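Local coordinates for UDP-galactopyranose mutase (Deinococcus radiodurans, PDB 3HDQ), which binds FAD and UDP-galactose and probably interconverts UDP-galactopyranose and UDP-galactofuranose, at residues Leu78-Tyr82 against Gly83-Phe87; Arg208-Asp212 against Thr213-Met217; Tyr97-Phe101 against Thr102-Pro106. One frame throughout, in Å; residues are numbered along the deposited sequence.

Interaction 1: Leu78-Tyr82 against Gly83-Phe87; sequences LIHPY and GPHIF. With FAD (flavin-adenine dinucleotide), chain L.
His80 ND1 accepts the backbone N-H of His85 in a nearly straight hydrogen bond of 2.9 Å, N-H...N angle 165°. The donor lies in the plane of the His80 ring, and ND1, as the acceptor here, carries no proton. His80 CG stands beside its own backbone N (chi1 -51°), which turns the ring edge to the chain that follows. Gly83 N donates to His80 O at 3.2 Å and closes a type I turn from His80 to Gly83. With phi at 95°, Gly83 has a backbone in which a CB would clash with Tyr82 O.

The turn presents His85 to the flavin. One face of its imidazole lies over the isoalloxazine, with FAD C5X above the ring centre. His85 ND1 donates to Gly83 O at 2.7 Å, and NE2 is hydrogen-bonded to the ribityl hydroxyl FAD O2' at 3.1 Å. Ile86 continues the grip through its backbone: its N donates to FAD O4 at 2.9 Å, and its O accepts from FAD N3. Replacing His85 by an alanine removes the imidazole and would probably leave FAD O2' and Gly83 O without these partners and part of the flavin face uncovered. Further out, Tyr82 OH bonds to His63 and His85 O to Tyr222. Bonds at both nitrogens of His85 fix the rotation of its ring. The pyrimidine edge of the flavin is held by main-chain atoms of Ile86.

Interaction 2: Arg208-Asp212 against Thr213-Met217; sequences RYFAD and TYQAM. With GDU (galactose-uridine-5'-diphosphate), chain K.
Gln215 NE2 is gripped by two carbonyl oxygens of the loop that precedes it. The bond to Asp212 O is 3.0 Å long and almost straight, at 175°. It runs in the carbonyl plane, on a lone pair, and in the plane of the Gln215 amide. The bond to Phe210 O is 2.9 Å but more bent, and here NE2 sits well above the carbonyl plane. The glutamine chain is extended beyond CG (chi2 -173°), which carries the amide back to residues 210-212. The other branch of the amide, OE1, is hydrogen-bonded to a water 2.6 Å away. That water accepts from Phe210 N, so both branches reach the loop, one of them through water. The Arg208 guanidinium crosses the amide at a slant, with the planes 19° apart; its NH1 forms a salt bridge with Asp206.

The loop held in this way carries two residues of the substrate pocket. Tyr209 OH donates to the diphosphate oxygen GDU O1A in a very short bond of 2.5 Å. Phe210 turns its ring edge to the galactose, CZ lying 3.1 Å from GDU O4'. His88 stacks on the Phe210 ring and also binds Asp212 OD1. The contact lies at the surface, where the loop after helix 159-184 runs into strand 214-218. That strand is central in a three-stranded antiparallel sheet, flanked by strands 88-89 and 104-106, and Gln215 is backbone-bonded to Tyr107.

Interaction 3: Tyr97-Phe101 against Thr102-Pro106; sequences YLSRF and TEWRP
This is a local contact across the connection from helix 92-99 to strand 104-106, partly buried, its centre about 19 Å from that of the chain. The indole of Trp104 folds back onto the last turn of the helix. Its NE1 donates to Ser99 OG at 2.7 Å, with an N-H...O angle of 154°. The oxygen is tilted 16° from the indole plane, so the approach is close to edge-on. Ser99 OG is also hydrogen-bonded to Phe95 O, one turn earlier in the helix. The hydroxyl therefore links the indole to the helix backbone. Beside this polar bond, Leu98 CB meets the benzene edge of the same ring, 3.8 Å from Trp104 CZ2.

Thr102 supports the indole from one face. Its CG2 stands 3.9 Å above the ring plane, toward the rim. This methyl lies between the backbone N and the carbonyl carbon, while OG1 is anti to the N (chi1 -172°). OG1 donates to Glu103 O at 2.8 Å, in the carbonyl plane on a lone pair, and this fixes the rotation of the threonine. Phe95 stacks on Trp104, and Phe87 meets its ring as well. Ahead of the connection, the rim atom Phe101 CZ stands 3.4 Å over one face of the Arg100 guanidinium. Arg100 NH1 also forms a salt bridge with Glu46 of helix 39-50.

The contact thus joins helix 92-99, whose Leu98 lies near Phe39 of the FAD site in the Rossmann-like part of the fold, to an outer strand of the three-stranded antiparallel sheet.

Interaction 1 is buried and close to the flavin; interaction 2 lies at the surface beside the substrate, and interaction 3 is partly buried farther from both ligands. Their chemistry follows their place. Residues 78-87 use imidazole nitrogens and main-chain groups to hold a cofactor. Residues 208-217 use an amide and a water to set a substrate-binding loop. Residues 97-106 use one indole bond and apolar contacts. Interactions 2 and 3 meet in the same sheet, where a probable hydrogen bond of 2.8 Å joins Met217 O to Arg105 N. Phe87 of interaction 1 packs between them, touching Ala216, Leu98 and Trp104.

Interaction 1: Leu78-Tyr82 against Gly83-Phe87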
loop_
_atom_site.group_PDB
_atom_site.type_symbol
_atom_site.label_atom_id
_atom_site.label_comp_id
_atom_site.label_asym_id
_atom_site.label_seq_id
_atom_site.Cartn_x
_atom_site.Cartn_y
_atom_site.Cartn_z
ATOM N N LEU A 78 3.381 2.970 -11.818
ATOM C CA LEU A 78 4.061 2.058 -10.904
ATOM C C LEU A 78 5.564 2.332 -10.889
ATOM O O LEU A 78 6.215 2.213 -11.916
ATOM C CB LEU A 78 3.799 0.613 -11.330
ATOM C CG LEU A 78 4.358 -0.508 -10.448
ATOM C CD1 LEU A 78 3.775 -0.446 -9.027
ATOM C CD2 LEU A 78 4.075 -1.853 -11.091
ATOM N N ILE A 79 6.110 2.711 -9.732
ATOM C CA ILE A 79 7.534 3.054 -9.615
ATOM C C ILE A 79 8.230 2.323 -8.473
ATOM O O ILE A 79 7.586 1.695 -7.622
ATOM C CB ILE A 79 7.733 4.542 -9.319
ATOM C CG1 ILE A 79 7.155 4.852 -7.930
ATOM C CG2 ILE A 79 7.121 5.389 -10.419
ATOM C CD1 ILE A 79 7.495 6.195 -7.382
ATOM N N HIS A 80 9.554 2.418 -8.455
ATOM C CA HIS A 80 10.347 1.937 -7.319
ATOM C C HIS A 80 10.962 3.131 -6.600
ATOM O O HIS A 80 11.916 3.739 -7.094
ATOM C CB HIS A 80 11.456 0.991 -7.781
ATOM C CG HIS A 80 10.981 -0.109 -8.680
ATOM N ND1 HIS A 80 11.843 -0.992 -9.295
ATOM C CD2 HIS A 80 9.733 -0.461 -9.077
ATOM C CE1 HIS A 80 11.148 -1.846 -10.027
ATOM N NE2 HIS A 80 9.864 -1.546 -9.911
ATOM N N PRO A 81 10.417 3.482 -5.434
ATOM C CA PRO A 81 10.924 4.670 -4.731
ATOM C C PRO A 81 12.434 4.633 -4.466
ATOM O O PRO A 81 13.032 5.706 -4.402
ATOM C CB PRO A 81 10.145 4.671 -3.406
ATOM C CG PRO A 81 8.890 3.881 -3.710
ATOM C CD PRO A 81 9.307 2.831 -4.719
ATOM N N TYR A 82 13.034 3.450 -4.330
ATOM C CA TYR A 82 14.464 3.366 -3.982
ATOM C C TYR A 82 15.364 2.904 -5.125
ATOM O O TYR A 82 16.369 2.212 -4.899
ATOM C CB TYR A 82 14.690 2.454 -2.770
ATOM C CG TYR A 82 13.791 2.777 -1.608
ATOM C CD1 TYR A 82 12.621 2.054 -1.387
ATOM C CD2 TYR A 82 14.100 3.809 -0.730
ATOM C CE1 TYR A 82 11.777 2.356 -0.332
ATOM C CE2 TYR A 82 13.264 4.117 0.344
ATOM C CZ TYR A 82 12.097 3.389 0.530
ATOM O OH TYR A 82 11.258 3.685 1.584
ATOM N N GLY A 83 15.010 3.285 -6.350
ATOM C CA GLY A 83 15.813 2.929 -7.504
ATOM C C GLY A 83 15.324 1.665 -8.180
ATOM O O GLY A 83 14.614 0.866 -7.580
ATOM N N PRO A 84 15.722 1.467 -9.436
ATOM C CA PRO A 84 15.213 0.352 -10.239
ATOM C C PRO A 84 15.601 -0.992 -9.631
ATOM O O PRO A 84 16.779 -1.220 -9.351
ATOM C CB PRO A 84 15.937 0.535 -11.571
ATOM C CG PRO A 84 17.217 1.239 -11.210
ATOM C CD PRO A 84 16.877 2.137 -10.062
ATOM N N HIS A 85 14.623 -1.865 -9.417
ATOM C CA HIS A 85 14.898 -3.239 -8.996
ATOM C C HIS A 85 14.476 -4.265 -10.054
ATOM O O HIS A 85 13.285 -4.483 -10.279
ATOM C CB HIS A 85 14.224 -3.523 -7.658
ATOM C CG HIS A 85 14.910 -2.860 -6.505
ATOM N ND1 HIS A 85 15.093 -1.496 -6.436
ATOM C CD2 HIS A 85 15.482 -3.375 -5.392
ATOM C CE1 HIS A 85 15.746 -1.198 -5.329
ATOM N NE2 HIS A 85 15.991 -2.319 -4.677
ATOM N N ILE A 86 15.462 -4.869 -10.714
ATOM C CA ILE A 86 15.197 -5.847 -11.757
ATOM C C ILE A 86 15.491 -7.258 -11.221
ATOM O O ILE A 86 16.629 -7.566 -10.846
ATOM C CB ILE A 86 16.039 -5.569 -13.045
ATOM C CG1 ILE A 86 15.690 -4.216 -13.680
ATOM C CG2 ILE A 86 15.804 -6.652 -14.080
ATOM C CD1 ILE A 86 16.280 -3.019 -12.988
ATOM N N PHE A 87 14.477 -8.118 -11.169
ATOM C CA PHE A 87 14.704 -9.444 -10.614
ATOM C C PHE A 87 15.380 -10.389 -11.602
ATOM O O PHE A 87 14.973 -10.493 -12.759
ATOM C CB PHE A 87 13.431 -10.103 -10.069
ATOM C CG PHE A 87 13.702 -11.436 -9.426
ATOM C CD1 PHE A 87 14.172 -11.505 -8.123
ATOM C CD2 PHE A 87 13.552 -12.617 -10.144
ATOM C CE1 PHE A 87 14.464 -12.736 -7.537
ATOM C CE2 PHE A 87 13.833 -13.844 -9.564
ATOM C CZ PHE A 87 14.293 -13.905 -8.257
HETATM P PA FAD L . 16.636 -4.240 2.913
HETATM O O1A FAD L . 15.783 -4.070 1.799
HETATM O O2A FAD L . 17.498 -3.136 3.012
HETATM O O5B FAD L . 15.717 -4.319 4.155
HETATM C C5B FAD L . 16.148 -4.236 5.461
HETATM C C4B FAD L . 15.075 -3.541 6.233
HETATM O O4B FAD L . 15.439 -3.436 7.562
HETATM C C3B FAD L . 14.934 -2.126 5.726
HETATM O O3B FAD L . 13.690 -1.877 5.162
HETATM C C2B FAD L . 15.129 -1.278 6.938
HETATM O O2B FAD L . 14.192 -0.271 6.952
HETATM C C1B FAD L . 14.949 -2.252 8.065
HETATM N N9A FAD L . 15.621 -1.797 9.278
HETATM C C8A FAD L . 16.905 -1.460 9.450
HETATM N N7A FAD L . 17.107 -1.095 10.690
HETATM C C5A FAD L . 15.960 -1.186 11.343
HETATM C C6A FAD L . 15.581 -0.932 12.642
HETATM N N6A FAD L . 16.461 -0.671 13.547
HETATM N N1A FAD L . 14.302 -1.118 13.030
HETATM C C2A FAD L . 13.384 -1.541 12.138
HETATM N N3A FAD L . 13.756 -1.789 10.865
HETATM C C4A FAD L . 15.012 -1.608 10.463
HETATM N N1 FAD L . 18.873 -6.300 -6.612
HETATM C C2 FAD L . 18.600 -7.039 -7.693
HETATM O O2 FAD L . 18.559 -8.231 -7.638
HETATM N N3 FAD L . 18.362 -6.407 -8.847
HETATM C C4 FAD L . 18.394 -5.054 -8.912
HETATM O O4 FAD L . 18.186 -4.481 -9.928
HETATM C C4X FAD L . 18.686 -4.334 -7.813
HETATM N N5 FAD L . 18.732 -2.989 -7.896
HETATM C C5X FAD L . 19.020 -2.267 -6.794
HETATM C C6 FAD L . 19.052 -0.897 -6.886
HETATM C C7 FAD L . 19.340 -0.154 -5.776
HETATM C C7M FAD L . 19.385 1.316 -5.859
HETATM C C8 FAD L . 19.580 -0.768 -4.581
HETATM C C8M FAD L . 19.897 0.084 -3.411
HETATM C C9 FAD L . 19.539 -2.145 -4.491
HETATM C C9A FAD L . 19.266 -2.907 -5.598
HETATM N N10 FAD L . 19.212 -4.269 -5.528
HETATM C C10 FAD L . 18.928 -4.966 -6.647
HETATM C "C1'" FAD L . 19.584 -5.003 -4.292
HETATM C "C2'" FAD L . 18.421 -5.237 -3.357
HETATM O "O2'" FAD L . 17.979 -3.985 -2.973
HETATM C "C3'" FAD L . 18.804 -6.011 -2.100
HETATM O "O3'" FAD L . 19.221 -7.285 -2.317
HETATM C "C4'" FAD L . 17.598 -6.322 -1.292
HETATM O "O4'" FAD L . 16.708 -5.285 -1.572
HETATM C "C5'" FAD L . 18.012 -6.396 0.148
HETATM O "O5'" FAD L . 17.150 -7.084 0.976
HETATM P P FAD L . 17.355 -6.985 2.510
HETATM O O1P FAD L . 16.241 -7.548 3.164
HETATM O O2P FAD L . 18.511 -7.738 2.819
HETATM O O3P FAD L . 17.578 -5.485 2.877
#

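Interaction 2: Arg208-Asp212 against Thr213-Met217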
loop_
_atom_site.group_PDB
_atom_site.type_symbol
_atom_site.label_atom_id
_atom_site.label_comp_id
_atom_site.label_asym_id
_atom_site.label_seq_id
_atom_site.Cartn_x
_atom_site.Cartn_y
_atom_site.Cartn_z
ATOM N N ARG A 208 22.124 -7.838 -23.100
ATOM C CA ARG A 208 21.439 -7.895 -21.803
ATOM C C ARG A 208 22.406 -7.544 -20.684
ATOM O O ARG A 208 23.597 -7.859 -20.740
ATOM C CB ARG A 208 20.878 -9.279 -21.503
ATOM C CG ARG A 208 19.870 -9.791 -22.494
ATOM C CD ARG A 208 20.365 -11.132 -22.946
ATOM N NE ARG A 208 19.716 -12.232 -22.275
ATOM C CZ ARG A 208 20.294 -13.404 -22.074
ATOM N NH1 ARG A 208 21.542 -13.599 -22.468
ATOM N NH2 ARG A 208 19.625 -14.372 -21.468
ATOM N N TYR A 209 21.881 -6.909 -19.650
ATOM C CA TYR A 209 22.712 -6.575 -18.522
ATOM C C TYR A 209 23.005 -7.831 -17.722
ATOM O O TYR A 209 24.053 -7.934 -17.087
ATOM C CB TYR A 209 22.039 -5.509 -17.682
ATOM C CG TYR A 209 23.009 -4.713 -16.872
ATOM C CD1 TYR A 209 23.927 -3.872 -17.484
ATOM C CD2 TYR A 209 23.013 -4.801 -15.483
ATOM C CE1 TYR A 209 24.818 -3.137 -16.732
ATOM C CE2 TYR A 209 23.893 -4.082 -14.734
ATOM C CZ TYR A 209 24.794 -3.252 -15.352
ATOM O OH TYR A 209 25.669 -2.534 -14.577
ATOM N N PHE A 210 22.080 -8.790 -17.766
ATOM C CA PHE A 210 22.260 -10.073 -17.094
ATOM C C PHE A 210 22.093 -11.200 -18.082
ATOM O O PHE A 210 21.270 -11.113 -18.999
ATOM C CB PHE A 210 21.217 -10.275 -15.986
ATOM C CG PHE A 210 21.046 -9.088 -15.091
ATOM C CD1 PHE A 210 19.892 -8.320 -15.149
ATOM C CD2 PHE A 210 22.040 -8.729 -14.203
ATOM C CE1 PHE A 210 19.732 -7.211 -14.332
ATOM C CE2 PHE A 210 21.886 -7.617 -13.378
ATOM C CZ PHE A 210 20.726 -6.858 -13.441
ATOM N N ALA A 211 22.835 -12.281 -17.867
ATOM C CA ALA A 211 22.703 -13.476 -18.699
ATOM C C ALA A 211 22.059 -14.620 -17.935
ATOM O O ALA A 211 22.064 -15.755 -18.403
ATOM C CB ALA A 211 24.068 -13.910 -19.236
ATOM N N ASP A 212 21.505 -14.321 -16.767
ATOM C CA ASP A 212 20.890 -15.343 -15.923
ATOM C C ASP A 212 19.763 -16.086 -16.653
ATOM O O ASP A 212 19.131 -15.538 -17.563
ATOM C CB ASP A 212 20.290 -14.723 -14.652
ATOM C CG ASP A 212 21.262 -13.826 -13.886
ATOM O OD1 ASP A 212 20.977 -13.536 -12.700
ATOM O OD2 ASP A 212 22.288 -13.393 -14.440
ATOM N N THR A 213 19.499 -17.314 -16.207
ATOM C CA THR A 213 18.428 -18.164 -16.733
ATOM C C THR A 213 16.994 -17.628 -16.520
ATOM O O THR A 213 16.160 -17.680 -17.433
ATOM C CB THR A 213 18.522 -19.575 -16.105
ATOM O OG1 THR A 213 19.862 -20.062 -16.244
ATOM C CG2 THR A 213 17.555 -20.557 -16.779
ATOM N N TYR A 214 16.706 -17.138 -15.316
ATOM C CA TYR A 214 15.371 -16.623 -14.978
ATOM C C TYR A 214 15.394 -15.114 -14.848
ATOM O O TYR A 214 15.947 -14.578 -13.889
ATOM C CB TYR A 214 14.851 -17.258 -13.682
ATOM C CG TYR A 214 14.924 -18.768 -13.735
ATOM C CD1 TYR A 214 15.979 -19.453 -13.138
ATOM C CD2 TYR A 214 13.969 -19.505 -14.429
ATOM C CE1 TYR A 214 16.068 -20.836 -13.201
ATOM C CE2 TYR A 214 14.046 -20.883 -14.505
ATOM C CZ TYR A 214 15.098 -21.548 -13.885
ATOM O OH TYR A 214 15.182 -22.922 -13.959
ATOM N N GLN A 215 14.801 -14.433 -15.827
ATOM C CA GLN A 215 14.683 -12.978 -15.799
ATOM C C GLN A 215 13.227 -12.575 -15.996
ATOM O O GLN A 215 12.644 -12.799 -17.068
ATOM C CB GLN A 215 15.585 -12.339 -16.858
ATOM C CG GLN A 215 17.064 -12.702 -16.715
ATOM C CD GLN A 215 17.974 -11.923 -17.670
ATOM O OE1 GLN A 215 17.814 -10.714 -17.859
ATOM N NE2 GLN A 215 18.944 -12.620 -18.265
ATOM N N ALA A 216 12.641 -11.980 -14.962
ATOM C CA ALA A 216 11.219 -11.651 -14.977
ATOM C C ALA A 216 10.824 -10.769 -13.792
ATOM O O ALA A 216 11.416 -10.841 -12.724
ATOM C CB ALA A 216 10.378 -12.931 -15.006
ATOM N N MET A 217 9.820 -9.929 -13.997
ATOM C CA MET A 217 9.376 -8.999 -12.980
ATOM C C MET A 217 8.053 -9.472 -12.372
ATOM O O MET A 217 7.209 -10.028 -13.071
ATOM C CB MET A 217 9.220 -7.591 -13.579
ATOM C CG MET A 217 10.534 -6.922 -13.974
ATOM S SD MET A 217 11.604 -6.502 -12.576
ATOM C CE MET A 217 10.514 -5.453 -11.613
HETATM N N1 GDU K . 30.136 0.026 -13.123
HETATM C C2 GDU K . 30.570 0.923 -13.879
HETATM N N3 GDU K . 30.182 1.518 -14.924
HETATM C C4 GDU K . 28.976 1.101 -15.350
HETATM C C5 GDU K . 28.298 0.036 -14.573
HETATM C C6 GDU K . 28.910 -0.456 -13.478
HETATM O O2 GDU K . 31.831 1.411 -13.443
HETATM O O4 GDU K . 28.441 1.605 -16.334
HETATM C C1D GDU K . 30.814 -0.444 -11.948
HETATM C C2D GDU K . 30.689 0.385 -10.647
HETATM O O2D GDU K . 31.805 0.214 -9.782
HETATM C C3D GDU K . 29.416 -0.198 -10.069
HETATM C C4D GDU K . 29.720 -1.680 -10.277
HETATM O O4D GDU K . 30.405 -1.760 -11.531
HETATM O O3D GDU K . 29.255 0.168 -8.701
HETATM C C5D GDU K . 28.567 -2.645 -10.044
HETATM O O5D GDU K . 27.603 -2.284 -11.051
HETATM P PA GDU K . 26.031 -2.446 -10.826
HETATM O O1A GDU K . 25.363 -2.296 -12.149
HETATM O O2A GDU K . 25.784 -3.804 -10.312
HETATM O O3A GDU K . 25.482 -1.286 -9.890
HETATM P PB GDU K . 24.190 -1.452 -8.992
HETATM O O1B GDU K . 24.139 -0.134 -8.314
HETATM O O2B GDU K . 24.235 -2.487 -7.930
HETATM O O3B GDU K . 22.829 -1.579 -9.835
HETATM C "C1'" GDU K . 21.502 -2.041 -9.511
HETATM C "C2'" GDU K . 21.456 -3.576 -9.659
HETATM C "C3'" GDU K . 22.092 -3.888 -11.034
HETATM C "C4'" GDU K . 21.124 -3.358 -12.134
HETATM C "C5'" GDU K . 20.815 -1.863 -11.844
HETATM C "C6'" GDU K . 19.643 -1.294 -12.693
HETATM O "O2'" GDU K . 22.102 -4.237 -8.555
HETATM O "O3'" GDU K . 22.326 -5.311 -11.132
HETATM O "O4'" GDU K . 19.926 -4.163 -12.099
HETATM O "O5'" GDU K . 20.598 -1.438 -10.469
HETATM O "O6'" GDU K . 20.101 -0.543 -13.843
HETATM O O HOH W 1 19.267 -8.688 -18.694
#

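Interaction 3: Tyr97-Phe101 against Thr102-Pro106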
loop_
_atom_site.group_PDB
_atom_site.type_symbol
_atom_site.label_atom_id
_atom_site.label_comp_id
_atom_site.label_asym_id
_atom_site.label_seq_id
_atom_site.Cartn_x
_atom_site.Cartn_y
_atom_site.Cartn_z
ATOM N N TYR A 97 10.403 -20.597 -5.452
ATOM C CA TYR A 97 9.927 -20.121 -4.164
ATOM C C TYR A 97 9.105 -18.837 -4.323
ATOM O O TYR A 97 7.954 -18.760 -3.897
ATOM C CB TYR A 97 11.099 -19.894 -3.221
ATOM C CG TYR A 97 10.693 -19.184 -1.968
ATOM C CD1 TYR A 97 10.072 -19.869 -0.936
ATOM C CD2 TYR A 97 10.909 -17.822 -1.824
ATOM C CE1 TYR A 97 9.680 -19.222 0.204
ATOM C CE2 TYR A 97 10.523 -17.167 -0.689
ATOM C CZ TYR A 97 9.906 -17.871 0.329
ATOM O OH TYR A 97 9.511 -17.215 1.476
ATOM N N LEU A 98 9.698 -17.844 -4.969
ATOM C CA LEU A 98 9.027 -16.579 -5.227
ATOM C C LEU A 98 7.750 -16.742 -6.058
ATOM O O LEU A 98 6.816 -15.952 -5.928
ATOM C CB LEU A 98 9.987 -15.617 -5.921
ATOM C CG LEU A 98 10.595 -14.493 -5.086
ATOM C CD1 LEU A 98 10.545 -14.778 -3.593
ATOM C CD2 LEU A 98 12.008 -14.189 -5.554
ATOM N N SER A 99 7.719 -17.762 -6.909
ATOM C CA SER A 99 6.570 -18.016 -7.772
ATOM C C SER A 99 5.344 -18.400 -6.960
ATOM O O SER A 99 4.216 -18.319 -7.455
ATOM C CB SER A 99 6.888 -19.117 -8.795
ATOM O OG SER A 99 7.711 -18.609 -9.837
ATOM N N ARG A 100 5.567 -18.824 -5.716
ATOM C CA ARG A 100 4.456 -19.090 -4.808
ATOM C C ARG A 100 3.681 -17.802 -4.488
ATOM O O ARG A 100 2.525 -17.861 -4.090
ATOM C CB ARG A 100 4.944 -19.740 -3.502
ATOM C CG ARG A 100 5.845 -20.982 -3.667
ATOM C CD ARG A 100 6.256 -21.517 -2.287
ATOM N NE ARG A 100 5.087 -21.604 -1.409
ATOM C CZ ARG A 100 5.093 -21.369 -0.097
ATOM N NH1 ARG A 100 6.210 -21.025 0.525
ATOM N NH2 ARG A 100 3.967 -21.468 0.596
ATOM N N PHE A 101 4.313 -16.643 -4.677
ATOM C CA PHE A 101 3.747 -15.378 -4.204
ATOM C C PHE A 101 3.446 -14.339 -5.292
ATOM O O PHE A 101 2.988 -13.237 -4.996
ATOM C CB PHE A 101 4.660 -14.784 -3.128
ATOM C CG PHE A 101 5.063 -15.784 -2.078
ATOM C CD1 PHE A 101 6.314 -16.380 -2.110
ATOM C CD2 PHE A 101 4.166 -16.162 -1.088
ATOM C CE1 PHE A 101 6.674 -17.323 -1.160
ATOM C CE2 PHE A 101 4.518 -17.103 -0.128
ATOM C CZ PHE A 101 5.774 -17.684 -0.160
ATOM N N THR A 102 3.677 -14.696 -6.549
ATOM C CA THR A 102 3.429 -13.764 -7.631
ATOM C C THR A 102 3.497 -14.476 -8.973
ATOM O O THR A 102 4.161 -15.490 -9.113
ATOM C CB THR A 102 4.485 -12.642 -7.625
ATOM O OG1 THR A 102 4.129 -11.640 -8.580
ATOM C CG2 THR A 102 5.865 -13.206 -7.974
ATOM N N GLU A 103 2.814 -13.936 -9.966
ATOM C CA GLU A 103 3.043 -14.359 -11.334
ATOM C C GLU A 103 4.119 -13.448 -11.893
ATOM O O GLU A 103 4.586 -12.539 -11.197
ATOM C CB GLU A 103 1.779 -14.245 -12.163
ATOM C CG GLU A 103 0.708 -15.252 -11.824
ATOM C CD GLU A 103 -0.667 -14.742 -12.214
ATOM O OE1 GLU A 103 -1.167 -13.807 -11.546
ATOM O OE2 GLU A 103 -1.240 -15.265 -13.193
ATOM N N TRP A 104 4.477 -13.662 -13.154
ATOM C CA TRP A 104 5.647 -13.018 -13.732
ATOM C C TRP A 104 5.430 -12.370 -15.091
ATOM O O TRP A 104 4.738 -12.910 -15.947
ATOM C CB TRP A 104 6.751 -14.054 -13.892
ATOM C CG TRP A 104 7.187 -14.678 -12.608
ATOM C CD1 TRP A 104 6.802 -15.892 -12.113
ATOM C CD2 TRP A 104 8.107 -14.130 -11.656
ATOM N NE1 TRP A 104 7.431 -16.134 -10.914
ATOM C CE2 TRP A 104 8.239 -15.070 -10.615
ATOM C CE3 TRP A 104 8.842 -12.940 -11.592
ATOM C CZ2 TRP A 104 9.072 -14.854 -9.518
ATOM C CZ3 TRP A 104 9.665 -12.728 -10.504
ATOM C CH2 TRP A 104 9.770 -13.679 -9.479
ATOM N N ARG A 105 6.063 -11.218 -15.285
ATOM C CA ARG A 105 6.210 -10.632 -16.609
ATOM C C ARG A 105 7.642 -10.856 -17.076
ATOM O O ARG A 105 8.569 -10.334 -16.465
ATOM C CB ARG A 105 5.948 -9.129 -16.567
ATOM C CG ARG A 105 6.102 -8.476 -17.939
ATOM C CD ARG A 105 6.743 -7.086 -17.872
ATOM N NE ARG A 105 6.900 -6.512 -19.205
ATOM C CZ ARG A 105 7.871 -5.675 -19.559
ATOM N NH1 ARG A 105 8.795 -5.303 -18.681
ATOM N NH2 ARG A 105 7.918 -5.201 -20.797
ATOM N N PRO A 106 7.834 -11.622 -18.164
ATOM C CA PRO A 106 9.197 -11.855 -18.650
ATOM C C PRO A 106 9.865 -10.551 -19.066
ATOM O O PRO A 106 9.257 -9.731 -19.754
ATOM C CB PRO A 106 8.986 -12.756 -19.872
ATOM C CG PRO A 106 7.643 -13.383 -19.654
ATOM C CD PRO A 106 6.831 -12.319 -18.987
#